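Local structure of 2,3-dihydroxy-2,3-dihydrophenylpropionate dehydrogenase (5XTF) at residues Leu251-Arg256 / Lys260-Thr265; Ile35-Val40 / Glu60-Asn65; Tyr110-Glu115 / Glu119-Ser124. The protein probably catalyses the NAD(+)-dependent oxidation of naphthalene cis-dihydrodiol to 1,2-dihydroxynaphthalene, as a tetrameric member of the short-chain dehydrogenase/reductase family. One frame throughout, in Å; residues are numbered along the deposited sequence.

Interaction 1: residues Leu251-Arg256 / Lys260-Thr265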
ATOM      1  N   LEU B 251     -22.178  -1.302  -7.900  1.00 22.21           N
ATOM      2  CA  LEU B 251     -22.917  -2.188  -8.793  1.00 24.24           C
ATOM      3  C   LEU B 251     -22.017  -3.270  -9.368  1.00 24.79           C
ATOM      4  O   LEU B 251     -22.400  -4.442  -9.420  1.00 25.81           O
ATOM      5  CB  LEU B 251     -23.543  -1.377  -9.920  1.00 26.60           C
ATOM      6  CG  LEU B 251     -24.731  -0.497  -9.567  1.00 32.73           C
ATOM      7  CD1 LEU B 251     -25.011   0.400 -10.770  1.00 33.49           C
ATOM      8  CD2 LEU B 251     -25.944  -1.367  -9.243  1.00 28.52           C
ATOM      9  N   LEU B 252     -20.821  -2.883  -9.834  1.00 22.41           N
ATOM     10  CA  LEU B 252     -19.837  -3.853 -10.302  1.00 25.83           C
ATOM     11  C   LEU B 252     -19.520  -4.887  -9.223  1.00 25.22           C
ATOM     12  O   LEU B 252     -19.505  -6.096  -9.489  1.00 28.08           O
ATOM     13  CB  LEU B 252     -18.557  -3.121 -10.725  1.00 27.77           C
ATOM     14  CG  LEU B 252     -17.407  -3.723 -11.550  1.00 29.22           C
ATOM     15  CD1 LEU B 252     -16.186  -2.829 -11.376  1.00 28.07           C
ATOM     16  CD2 LEU B 252     -17.033  -5.150 -11.202  1.00 31.54           C
ATOM     17  N   LEU B 253     -19.236  -4.423  -8.001  1.00 23.21           N
ATOM     18  CA  LEU B 253     -18.802  -5.331  -6.936  1.00 26.99           C
ATOM     19  C   LEU B 253     -19.914  -6.270  -6.467  1.00 22.02           C
ATOM     20  O   LEU B 253     -19.626  -7.368  -5.976  1.00 27.25           O
ATOM     21  CB  LEU B 253     -18.253  -4.536  -5.746  1.00 21.47           C
ATOM     22  CG  LEU B 253     -16.950  -3.749  -5.929  1.00 23.92           C
ATOM     23  CD1 LEU B 253     -16.654  -2.905  -4.676  1.00 21.37           C
ATOM     24  CD2 LEU B 253     -15.778  -4.660  -6.239  1.00 22.50           C
ATOM     25  N   ALA B 254     -21.175  -5.869  -6.586  1.00 23.38           N
ATOM     26  CA  ALA B 254     -22.282  -6.750  -6.208  1.00 25.10           C
ATOM     27  C   ALA B 254     -22.724  -7.685  -7.331  1.00 25.90           C
ATOM     28  O   ALA B 254     -23.309  -8.735  -7.050  1.00 30.48           O
ATOM     29  CB  ALA B 254     -23.483  -5.925  -5.739  1.00 23.58           C
ATOM     30  N   SER B 255     -22.474  -7.332  -8.585  1.00 25.17           N
ATOM     31  CA  SER B 255     -22.952  -8.136  -9.698  1.00 28.64           C
ATOM     32  C   SER B 255     -22.308  -9.520  -9.692  1.00 32.70           C
ATOM     33  O   SER B 255     -21.078  -9.652  -9.656  1.00 28.99           O
ATOM     34  CB  SER B 255     -22.659  -7.412 -11.007  1.00 26.53           C
ATOM     35  OG  SER B 255     -22.405  -8.338 -12.040  1.00 27.92           O
ATOM     36  N   ARG B 256     -23.142 -10.562  -9.707  1.00 30.17           N
ATOM     37  CA  ARG B 256     -22.600 -11.910  -9.787  1.00 29.01           C
ATOM     38  C   ARG B 256     -21.981 -12.185 -11.136  1.00 30.29           C
ATOM     39  O   ARG B 256     -21.174 -13.106 -11.256  1.00 31.73           O
ATOM     40  CB  ARG B 256     -23.678 -12.948  -9.543  1.00 34.29           C
ATOM     41  CG  ARG B 256     -24.173 -13.013  -8.143  1.00 34.33           C
ATOM     42  CD  ARG B 256     -25.380 -13.932  -8.114  1.00 31.32           C
ATOM     43  NE  ARG B 256     -25.951 -13.991  -6.777  1.00 31.73           N
ATOM     44  CZ  ARG B 256     -25.496 -14.793  -5.830  1.00 31.75           C
ATOM     45  NH1 ARG B 256     -24.470 -15.585  -6.097  1.00 31.29           N
ATOM     46  NH2 ARG B 256     -26.048 -14.800  -4.627  1.00 29.32           N
ATOM     47  N   LYS B 260     -17.827 -11.657 -10.294  1.00 29.30           N
ATOM     48  CA  LYS B 260     -17.666 -13.000  -9.742  1.00 28.25           C
ATOM     49  C   LYS B 260     -16.228 -13.323  -9.367  1.00 28.02           C
ATOM     50  O   LYS B 260     -16.002 -14.223  -8.550  1.00 27.74           O
ATOM     51  CB  LYS B 260     -18.151 -14.044 -10.747  1.00 32.00           C
ATOM     52  CG  LYS B 260     -17.171 -14.327 -11.870  1.00 30.56           C
ATOM     53  CD  LYS B 260     -17.561 -15.557 -12.671  1.00 37.23           C
ATOM     54  CE  LYS B 260     -18.731 -15.267 -13.591  1.00 43.30           C
ATOM     55  NZ  LYS B 260     -19.002 -16.408 -14.526  1.00 53.32           N
ATOM     56  N   PHE B 261     -15.250 -12.626  -9.952  1.00 29.39           N
ATOM     57  CA  PHE B 261     -13.837 -12.904  -9.713  1.00 27.80           C
ATOM     58  C   PHE B 261     -13.171 -11.839  -8.838  1.00 26.98           C
ATOM     59  O   PHE B 261     -11.938 -11.794  -8.740  1.00 27.78           O
ATOM     60  CB  PHE B 261     -13.113 -13.050 -11.053  1.00 28.76           C
ATOM     61  CG  PHE B 261     -11.839 -13.840 -10.976  1.00 29.88           C
ATOM     62  CD1 PHE B 261     -11.837 -15.123 -10.466  1.00 37.07           C
ATOM     63  CD2 PHE B 261     -10.642 -13.297 -11.420  1.00 30.89           C
ATOM     64  CE1 PHE B 261     -10.662 -15.857 -10.390  1.00 38.07           C
ATOM     65  CE2 PHE B 261      -9.455 -14.023 -11.354  1.00 32.09           C
ATOM     66  CZ  PHE B 261      -9.466 -15.306 -10.840  1.00 38.39           C
ATOM     67  N   ILE B 262     -13.950 -11.002  -8.170  1.00 24.53           N
ATOM     68  CA  ILE B 262     -13.410  -9.896  -7.386  1.00 24.97           C
ATOM     69  C   ILE B 262     -13.683 -10.146  -5.911  1.00 24.78           C
ATOM     70  O   ILE B 262     -14.842 -10.172  -5.484  1.00 23.51           O
ATOM     71  CB  ILE B 262     -14.013  -8.556  -7.817  1.00 21.74           C
ATOM     72  CG1 ILE B 262     -13.841  -8.367  -9.323  1.00 25.32           C
ATOM     73  CG2 ILE B 262     -13.338  -7.423  -7.055  1.00 26.14           C
ATOM     74  CD1 ILE B 262     -14.503  -7.115  -9.858  1.00 22.75           C
ATOM     75  N   THR B 263     -12.619 -10.306  -5.128  1.00 21.10           N
ATOM     76  CA  THR B 263     -12.736 -10.331  -3.680  1.00 24.09           C
ATOM     77  C   THR B 263     -11.456  -9.741  -3.105  1.00 26.06           C
ATOM     78  O   THR B 263     -10.408  -9.766  -3.752  1.00 27.62           O
ATOM     79  CB  THR B 263     -13.009 -11.747  -3.141  1.00 22.46           C
ATOM     80  OG1 THR B 263     -13.494 -11.658  -1.796  1.00 19.72           O
ATOM     81  CG2 THR B 263     -11.749 -12.647  -3.195  1.00 22.24           C
ATOM     82  N   GLY B 264     -11.566  -9.165  -1.911  1.00 25.58           N
ATOM     83  CA  GLY B 264     -10.462  -8.461  -1.289  1.00 23.99           C
ATOM     84  C   GLY B 264     -10.088  -7.147  -1.928  1.00 23.79           C
ATOM     85  O   GLY B 264      -9.040  -6.603  -1.602  1.00 27.75           O
ATOM     86  N   THR B 265     -10.903  -6.627  -2.834  1.00 26.55           N
ATOM     87  CA  THR B 265     -10.575  -5.457  -3.637  1.00 27.33           C
ATOM     88  C   THR B 265     -11.196  -4.218  -3.017  1.00 24.68           C
ATOM     89  O   THR B 265     -12.241  -4.290  -2.367  1.00 25.38           O
ATOM     90  CB  THR B 265     -11.085  -5.644  -5.079  1.00 28.87           C
ATOM     91  OG1 THR B 265     -10.256  -6.586  -5.761  1.00 33.07           O
ATOM     92  CG2 THR B 265     -11.132  -4.345  -5.895  1.00 29.30           C
TER

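Interaction 2: residues Ile35-Val40 / Glu60-Asn65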
ATOM      1  N   ILE B  35     -24.790   8.803  -0.236  1.00 25.64           N
ATOM      2  CA  ILE B  35     -24.481   7.710  -1.154  1.00 27.22           C
ATOM      3  C   ILE B  35     -25.493   6.576  -1.015  1.00 24.84           C
ATOM      4  O   ILE B  35     -25.893   5.954  -2.007  1.00 26.33           O
ATOM      5  CB  ILE B  35     -23.039   7.222  -0.929  1.00 29.90           C
ATOM      6  CG1 ILE B  35     -22.039   8.283  -1.395  1.00 29.24           C
ATOM      7  CG2 ILE B  35     -22.801   5.888  -1.629  1.00 22.10           C
ATOM      8  CD1 ILE B  35     -20.586   7.910  -1.112  1.00 29.97           C
ATOM      9  N   GLY B  36     -25.940   6.301   0.207  1.00 26.67           N
ATOM     10  CA  GLY B  36     -26.805   5.148   0.422  1.00 25.54           C
ATOM     11  C   GLY B  36     -28.136   5.268  -0.284  1.00 25.88           C
ATOM     12  O   GLY B  36     -28.659   4.286  -0.815  1.00 28.03           O
ATOM     13  N   LEU B  37     -28.702   6.475  -0.304  1.00 29.16           N
ATOM     14  CA  LEU B  37     -29.944   6.700  -1.035  1.00 29.38           C
ATOM     15  C   LEU B  37     -29.741   6.493  -2.534  1.00 29.69           C
ATOM     16  O   LEU B  37     -30.603   5.930  -3.220  1.00 24.04           O
ATOM     17  CB  LEU B  37     -30.458   8.105  -0.727  1.00 31.15           C
ATOM     18  CG  LEU B  37     -31.592   8.755  -1.520  1.00 37.54           C
ATOM     19  CD1 LEU B  37     -32.851   7.921  -1.501  1.00 33.27           C
ATOM     20  CD2 LEU B  37     -31.862  10.115  -0.899  1.00 40.31           C
ATOM     21  N   GLU B  38     -28.582   6.898  -3.053  1.00 29.43           N
ATOM     22  CA  GLU B  38     -28.318   6.678  -4.468  1.00 24.32           C
ATOM     23  C   GLU B  38     -28.081   5.207  -4.772  1.00 26.65           C
ATOM     24  O   GLU B  38     -28.353   4.757  -5.888  1.00 27.90           O
ATOM     25  CB  GLU B  38     -27.131   7.520  -4.916  1.00 27.77           C
ATOM     26  CG  GLU B  38     -27.431   9.014  -4.944  1.00 32.93           C
ATOM     27  CD  GLU B  38     -28.651   9.373  -5.815  1.00 40.15           C
ATOM     28  OE1 GLU B  38     -28.840   8.786  -6.917  1.00 37.00           O
ATOM     29  OE2 GLU B  38     -29.420  10.254  -5.384  1.00 43.98           O
ATOM     30  N   LEU B  39     -27.590   4.443  -3.799  1.00 21.68           N
ATOM     31  CA  LEU B  39     -27.468   3.006  -4.004  1.00 25.24           C
ATOM     32  C   LEU B  39     -28.842   2.357  -4.125  1.00 26.70           C
ATOM     33  O   LEU B  39     -29.050   1.475  -4.971  1.00 27.53           O
ATOM     34  CB  LEU B  39     -26.663   2.383  -2.863  1.00 21.96           C
ATOM     35  CG  LEU B  39     -25.226   2.899  -2.757  1.00 23.68           C
ATOM     36  CD1 LEU B  39     -24.469   2.194  -1.628  1.00 24.35           C
ATOM     37  CD2 LEU B  39     -24.523   2.723  -4.088  1.00 23.88           C
ATOM     38  N   VAL B  40     -29.797   2.800  -3.305  1.00 23.30           N
ATOM     39  CA  VAL B  40     -31.176   2.341  -3.450  1.00 24.30           C
ATOM     40  C   VAL B  40     -31.685   2.627  -4.853  1.00 25.89           C
ATOM     41  O   VAL B  40     -32.169   1.733  -5.556  1.00 26.42           O
ATOM     42  CB  VAL B  40     -32.076   3.003  -2.399  1.00 24.65           C
ATOM     43  CG1 VAL B  40     -33.558   2.726  -2.741  1.00 23.75           C
ATOM     44  CG2 VAL B  40     -31.709   2.520  -1.019  1.00 23.52           C
ATOM     45  N   GLU B  60     -37.602   7.513   5.831  1.00 28.40           N
ATOM     46  CA  GLU B  60     -38.539   6.504   5.362  1.00 32.13           C
ATOM     47  C   GLU B  60     -39.541   7.109   4.386  1.00 33.03           C
ATOM     48  O   GLU B  60     -39.809   6.532   3.331  1.00 33.08           O
ATOM     49  CB  GLU B  60     -39.251   5.864   6.549  1.00 32.69           C
ATOM     50  CG  GLU B  60     -40.144   4.718   6.165  1.00 39.75           C
ATOM     51  CD  GLU B  60     -40.857   4.142   7.362  1.00 43.30           C
ATOM     52  OE1 GLU B  60     -41.126   4.915   8.306  1.00 43.63           O
ATOM     53  OE2 GLU B  60     -41.122   2.919   7.366  1.00 46.66           O
ATOM     54  N   ALA B  61     -40.082   8.286   4.712  1.00 30.83           N
ATOM     55  CA  ALA B  61     -41.074   8.921   3.852  1.00 31.25           C
ATOM     56  C   ALA B  61     -40.457   9.331   2.525  1.00 35.16           C
ATOM     57  O   ALA B  61     -41.109   9.253   1.473  1.00 36.05           O
ATOM     58  CB  ALA B  61     -41.683  10.130   4.558  1.00 26.78           C
ATOM     59  N   LEU B  62     -39.198   9.772   2.558  1.00 31.14           N
ATOM     60  CA  LEU B  62     -38.484  10.054   1.322  1.00 33.69           C
ATOM     61  C   LEU B  62     -38.457   8.828   0.413  1.00 34.80           C
ATOM     62  O   LEU B  62     -38.692   8.939  -0.798  1.00 32.90           O
ATOM     63  CB  LEU B  62     -37.076  10.530   1.666  1.00 36.93           C
ATOM     64  CG  LEU B  62     -36.151  11.194   0.647  1.00 41.96           C
ATOM     65  CD1 LEU B  62     -34.949  11.737   1.404  1.00 38.23           C
ATOM     66  CD2 LEU B  62     -35.682  10.230  -0.441  1.00 42.87           C
ATOM     67  N   LEU B  63     -38.188   7.645   0.978  1.00 28.89           N
ATOM     68  CA  LEU B  63     -38.089   6.440   0.159  1.00 29.74           C
ATOM     69  C   LEU B  63     -39.452   5.959  -0.319  1.00 35.32           C
ATOM     70  O   LEU B  63     -39.544   5.369  -1.404  1.00 32.56           O
ATOM     71  CB  LEU B  63     -37.395   5.317   0.933  1.00 29.03           C
ATOM     72  CG  LEU B  63     -35.889   5.454   1.156  1.00 30.62           C
ATOM     73  CD1 LEU B  63     -35.382   4.253   1.927  1.00 26.47           C
ATOM     74  CD2 LEU B  63     -35.161   5.573  -0.189  1.00 32.39           C
ATOM     75  N   CYS B  64     -40.509   6.184   0.483  1.00 29.90           N
ATOM     76  CA  CYS B  64     -41.859   5.778   0.095  1.00 34.72           C
ATOM     77  C   CYS B  64     -42.432   6.691  -0.985  1.00 32.14           C
ATOM     78  O   CYS B  64     -43.030   6.211  -1.955  1.00 32.87           O
ATOM     79  CB  CYS B  64     -42.775   5.757   1.317  1.00 35.59           C
ATOM     80  SG  CYS B  64     -42.356   4.436   2.477  1.00 43.39           S
ATOM     81  N   ASN B  65     -42.259   8.006  -0.839  1.00 28.54           N
ATOM     82  CA  ASN B  65     -42.692   8.921  -1.887  1.00 29.47           C
ATOM     83  C   ASN B  65     -42.155   8.512  -3.248  1.00 31.25           C
ATOM     84  O   ASN B  65     -42.797   8.769  -4.267  1.00 32.11           O
ATOM     85  CB  ASN B  65     -42.229  10.345  -1.586  1.00 29.94           C
ATOM     86  CG  ASN B  65     -42.853  10.919  -0.340  1.00 30.67           C
ATOM     87  OD1 ASN B  65     -43.748  10.327   0.263  1.00 28.31           O
ATOM     88  ND2 ASN B  65     -42.386  12.094   0.047  1.00 33.86           N
TER

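Interaction 3: residues Tyr110-Glu115 / Glu119-Ser124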
ATOM      1  N   TYR B 110     -15.429  15.537  12.089  1.00 38.90           N
ATOM      2  CA  TYR B 110     -15.312  16.996  12.018  1.00 40.75           C
ATOM      3  C   TYR B 110     -13.927  17.464  12.470  1.00 41.11           C
ATOM      4  O   TYR B 110     -13.786  18.423  13.234  1.00 38.99           O
ATOM      5  CB  TYR B 110     -16.434  17.671  12.822  1.00 41.22           C
ATOM      6  CG  TYR B 110     -17.814  17.309  12.302  1.00 45.28           C
ATOM      7  CD1 TYR B 110     -18.458  18.107  11.357  1.00 46.35           C
ATOM      8  CD2 TYR B 110     -18.462  16.150  12.725  1.00 46.84           C
ATOM      9  CE1 TYR B 110     -19.711  17.767  10.860  1.00 44.26           C
ATOM     10  CE2 TYR B 110     -19.718  15.801  12.232  1.00 46.90           C
ATOM     11  CZ  TYR B 110     -20.334  16.616  11.301  1.00 46.31           C
ATOM     12  OH  TYR B 110     -21.573  16.286  10.812  1.00 50.79           O
ATOM     13  N   MET B 111     -12.898  16.754  11.997  1.00 37.09           N
ATOM     14  CA  MET B 111     -11.490  17.112  12.191  1.00 39.79           C
ATOM     15  C   MET B 111     -11.111  17.237  13.669  1.00 40.75           C
ATOM     16  O   MET B 111     -10.253  18.053  14.026  1.00 39.34           O
ATOM     17  CB  MET B 111     -11.132  18.403  11.442  1.00 39.81           C
ATOM     18  CG  MET B 111     -11.684  18.503  10.022  1.00 42.74           C
ATOM     19  SD  MET B 111     -11.046  17.240   8.899  1.00 47.99           S
ATOM     20  CE  MET B 111      -9.279  17.599   8.933  1.00 43.35           C
ATOM     21  N   LEU B 112     -11.729  16.425  14.531  1.00 38.19           N
ATOM     22  CA  LEU B 112     -11.431  16.444  15.961  1.00 33.94           C
ATOM     23  C   LEU B 112      -9.927  16.337  16.205  1.00 36.80           C
ATOM     24  O   LEU B 112      -9.288  15.381  15.760  1.00 36.57           O
ATOM     25  CB  LEU B 112     -12.171  15.294  16.650  1.00 34.11           C
ATOM     26  CG  LEU B 112     -11.849  15.147  18.138  1.00 39.39           C
ATOM     27  CD1 LEU B 112     -12.294  16.386  18.900  1.00 40.69           C
ATOM     28  CD2 LEU B 112     -12.458  13.900  18.737  1.00 35.86           C
ATOM     29  N   ASN B 113      -9.359  17.332  16.894  1.00 39.07           N
ATOM     30  CA  ASN B 113      -7.921  17.371  17.153  1.00 39.20           C
ATOM     31  C   ASN B 113      -7.538  16.492  18.335  1.00 36.76           C
ATOM     32  O   ASN B 113      -8.300  16.323  19.286  1.00 36.79           O
ATOM     33  CB  ASN B 113      -7.445  18.794  17.432  1.00 37.98           C
ATOM     34  CG  ASN B 113      -7.417  19.647  16.188  1.00 48.00           C
ATOM     35  OD1 ASN B 113      -6.530  19.509  15.346  1.00 50.54           O
ATOM     36  ND2 ASN B 113      -8.393  20.538  16.059  1.00 52.48           N
ATOM     37  N   ILE B 114      -6.321  15.951  18.276  1.00 33.34           N
ATOM     38  CA  ILE B 114      -5.839  15.087  19.342  1.00 32.97           C
ATOM     39  C   ILE B 114      -5.490  15.880  20.600  1.00 32.75           C
ATOM     40  O   ILE B 114      -5.356  15.286  21.674  1.00 32.52           O
ATOM     41  CB  ILE B 114      -4.635  14.269  18.837  1.00 35.81           C
ATOM     42  CG1 ILE B 114      -4.241  13.167  19.841  1.00 34.73           C
ATOM     43  CG2 ILE B 114      -3.461  15.199  18.507  1.00 29.96           C
ATOM     44  CD1 ILE B 114      -5.258  12.029  19.962  1.00 27.72           C
ATOM     45  N   GLU B 115      -5.355  17.208  20.501  1.00 31.36           N
ATOM     46  CA  GLU B 115      -5.115  18.044  21.675  1.00 35.28           C
ATOM     47  C   GLU B 115      -6.356  18.242  22.540  1.00 37.04           C
ATOM     48  O   GLU B 115      -6.224  18.607  23.708  1.00 40.31           O
ATOM     49  CB  GLU B 115      -4.592  19.418  21.260  1.00 37.70           C
ATOM     50  CG  GLU B 115      -3.150  19.424  20.762  1.00 44.97           C
ATOM     51  CD  GLU B 115      -3.044  19.863  19.317  1.00 54.44           C
ATOM     52  OE1 GLU B 115      -1.906  19.879  18.776  1.00 48.53           O
ATOM     53  OE2 GLU B 115      -4.111  20.188  18.727  1.00 60.58           O
ATOM     54  N   GLU B 119     -12.110  13.691  27.497  1.00 34.36           N
ATOM     55  CA  GLU B 119     -13.538  13.419  27.606  1.00 31.14           C
ATOM     56  C   GLU B 119     -14.210  13.500  26.245  1.00 32.38           C
ATOM     57  O   GLU B 119     -15.034  12.644  25.890  1.00 31.93           O
ATOM     58  CB  GLU B 119     -14.173  14.408  28.585  1.00 34.29           C
ATOM     59  CG  GLU B 119     -13.619  14.353  30.032  1.00 47.69           C
ATOM     60  CD  GLU B 119     -12.112  14.627  30.163  1.00 46.28           C
ATOM     61  OE1 GLU B 119     -11.497  14.207  31.157  1.00 46.06           O
ATOM     62  OE2 GLU B 119     -11.515  15.262  29.276  1.00 44.86           O
ATOM     63  N   LYS B 120     -13.834  14.508  25.458  1.00 29.76           N
ATOM     64  CA  LYS B 120     -14.381  14.668  24.121  1.00 26.76           C
ATOM     65  C   LYS B 120     -13.830  13.617  23.167  1.00 31.81           C
ATOM     66  O   LYS B 120     -14.588  13.026  22.382  1.00 31.81           O
ATOM     67  CB  LYS B 120     -14.087  16.074  23.621  1.00 28.00           C
ATOM     68  CG  LYS B 120     -14.290  16.240  22.134  1.00 41.67           C
ATOM     69  CD  LYS B 120     -14.973  17.579  21.796  1.00 43.82           C
ATOM     70  CE  LYS B 120     -15.430  17.643  20.308  1.00 48.37           C
ATOM     71  NZ  LYS B 120     -16.332  16.509  19.878  1.00 45.72           N
ATOM     72  N   ILE B 121     -12.521  13.361  23.220  1.00 28.16           N
ATOM     73  CA  ILE B 121     -11.938  12.339  22.358  1.00 28.79           C
ATOM     74  C   ILE B 121     -12.580  10.988  22.635  1.00 31.46           C
ATOM     75  O   ILE B 121     -12.948  10.255  21.708  1.00 28.48           O
ATOM     76  CB  ILE B 121     -10.419  12.265  22.550  1.00 27.97           C
ATOM     77  CG1 ILE B 121      -9.759  13.578  22.160  1.00 28.48           C
ATOM     78  CG2 ILE B 121      -9.856  11.130  21.729  1.00 26.95           C
ATOM     79  CD1 ILE B 121      -8.294  13.566  22.446  1.00 28.33           C
ATOM     80  N   SER B 122     -12.729  10.647  23.918  1.00 27.47           N
ATOM     81  CA  SER B 122     -13.283   9.352  24.282  1.00 27.06           C
ATOM     82  C   SER B 122     -14.703   9.184  23.763  1.00 30.24           C
ATOM     83  O   SER B 122     -15.077   8.098  23.311  1.00 30.59           O
ATOM     84  CB  SER B 122     -13.266   9.176  25.792  1.00 27.54           C
ATOM     85  OG  SER B 122     -13.645   7.857  26.120  1.00 30.43           O
ATOM     86  N   SER B 123     -15.516  10.238  23.836  1.00 30.49           N
ATOM     87  CA  SER B 123     -16.882  10.140  23.339  1.00 32.56           C
ATOM     88  C   SER B 123     -16.900   9.949  21.830  1.00 31.36           C
ATOM     89  O   SER B 123     -17.532   9.015  21.316  1.00 30.86           O
ATOM     90  CB  SER B 123     -17.674  11.386  23.723  1.00 32.93           C
ATOM     91  OG  SER B 123     -17.974  11.368  25.099  1.00 47.36           O
ATOM     92  N   SER B 124     -16.216  10.836  21.105  1.00 30.66           N
ATOM     93  CA  SER B 124     -16.184  10.738  19.655  1.00 26.11           C
ATOM     94  C   SER B 124     -15.664   9.381  19.216  1.00 32.70           C
ATOM     95  O   SER B 124     -16.231   8.760  18.304  1.00 30.12           O
ATOM     96  CB  SER B 124     -15.316  11.852  19.082  1.00 31.70           C
ATOM     97  OG  SER B 124     -15.772  13.119  19.533  1.00 35.67           O
TER

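Interaction 1: residues Leu251-Arg256 / Lys260-Thr265
Ile262 meets the end of the helix with two branches, and its side chain crosses those of both Leu252 and Leu253 at about a right angle. Its CD1 presses on Leu252 CD2 at 3.5 Å, tighter than usual for two methyl carbons, whereas its CG2 rests on Leu253 CD2 at a relaxed 3.8 Å. The split follows from the first torsion: at chi1 -54°, CG1 lies opposite the carbonyl carbon and CG2 opposite the backbone N, so one branch serves each leucine. Leu252 and Leu253 start at different torsions, chi1 -166° and -67°, which brings both CD2 methyls round to the same isoleucine.

Beyond this apolar pair of contacts the chain turns back through Ser255 and Arg256. Lys260 CB comes within 3.2 Å of Arg256 O, with CE at 4.0 Å from the same oxygen, but the lysine's end leads away. The guanidinium of Arg256 also points elsewhere, bridging to Asp99 and bonding Gln24 and Thr150 O. Arg195 NH1 donates to both Leu253 O and Ile262 O, tying the two segments from strand 195-201. Leu252 also packs on Leu252 of the second subunit, and Ile262 on its Ile269.

No hydrogen bond crosses directly between 251-256 and 260-265. The turn from helix 248-254 into strand 266-269 is thus joined by methyl packing inside and by a shared arginine donor, within a subunit interface.

Interaction 2: residues Ile35-Val40 / Glu60-Asn65
Leu37 CD1 touches two leucines of the neighbouring helix at once: Leu63 CD2 at 3.5 Å and Leu62 CD2 at 3.8 Å. Toward Leu62 the approach is tip to tip, and Leu37 CD2 reaches the same Leu62 CD2 methyl at 3.8 Å. Past Leu63 the two side chains slide in opposite directions. One turn on, Val40 CG1 lies 4.1 Å from Leu63 CD2, so that methyl is shared between both residues of helix 34-46. With its CG turned opposite the backbone N (chi1 168°), Leu37 extends toward the other helix. Cutting Leu37 back to an alanine is likely to rob Leu62 of its partner on helix 34-46 and open a gap beside Leu63 CD2, still touched by Val40 CG1.

The backbones stand well apart: the axes of 35-40 and 60-65 come no closer than 12.0 Å and run roughly parallel, crossing at -26°. Side-chain ends therefore make the whole contact. Beneath them, Val40 rests on Ile28 of strand 25-28 and Leu63 on Ile73 of strand 72-75. Ile35, which binds NAD(+), packs on Tyr250 of helix 248-254. Helices 34-46 and 57-67 thus pack side by side over the parallel sheet, as successive crossovers of the Rossmann fold.

Interaction 3: residues Tyr110-Glu115 / Glu119-Ser124
Ile121 CD1 stands off the plane of the peptide group joining Ile114 to Glu115 and beyond its oxygen end, 3.5 Å from Ile114 O and 4.1 Å from Ile114 C. The peptide before it takes part more loosely, as Asn113 O is 4.2 Å from the same methyl. The ring of Tyr110, the one aromatic group here, meets the ring of Trp108 with their planes at about 55°.

Aliphatic groups make up the rest. Leu112, buried, points its side chain at helix 118-150 with CG opposite the backbone N (chi1 176°), and its two methyls divide the work. CD1 lies alongside the Lys120 chain, 3.7 Å from CE, the two side chains sliding past each other in opposite directions. CD2 goes to Ser124 instead, 3.5 Å from both its CB and its OG. Lys120 bends at chi2 and chi4, which carries NZ back toward Ser124 OG in a weak bond. That hydroxyl in turn donates to Lys120 O at 3.1 Å, from above the carbonyl plane, while Ser124 N bonds the same oxygen as part of the helix.

Ile114 starts away from the helix, but its CD1 comes back to 4.2 Å from Ile121 CD1, and the same side chain packs on Phe137 of the third subunit, which also supplies Ser141 against Ile121. Glu189 of that subunit accepts from Ile114 N, and its Lys148 pairs with Glu115.

The loop thus lies on the first turns of the helix by van der Waals contacts, with no hydrogen bond between them; among the polar groups, Ser124 OG is held by Lys120 within the helix, and Ile114 N and Glu115 by the third subunit.

In the fold
All three contacts are mainly apolar and free of hydrogen bonds between their segments, yet they occupy different parts of the fold. Interaction 1 is the buried one, at the 266-269 end of the sheet and against the second subunit. Interaction 2, only partly buried, joins two crossover helices beside the NAD(+) site and touches no other chain. Interaction 3 lies farthest out, about 24 Å from the chain's centre, and faces the third subunit. Interactions 1 and 3 join a helix to an adjoining loop across a short turn; interaction 2 spans a strand. Interactions 1 and 2 approach within about 6 Å, nearest atoms, without touching, and helix 248-254 contacts helix 34-46.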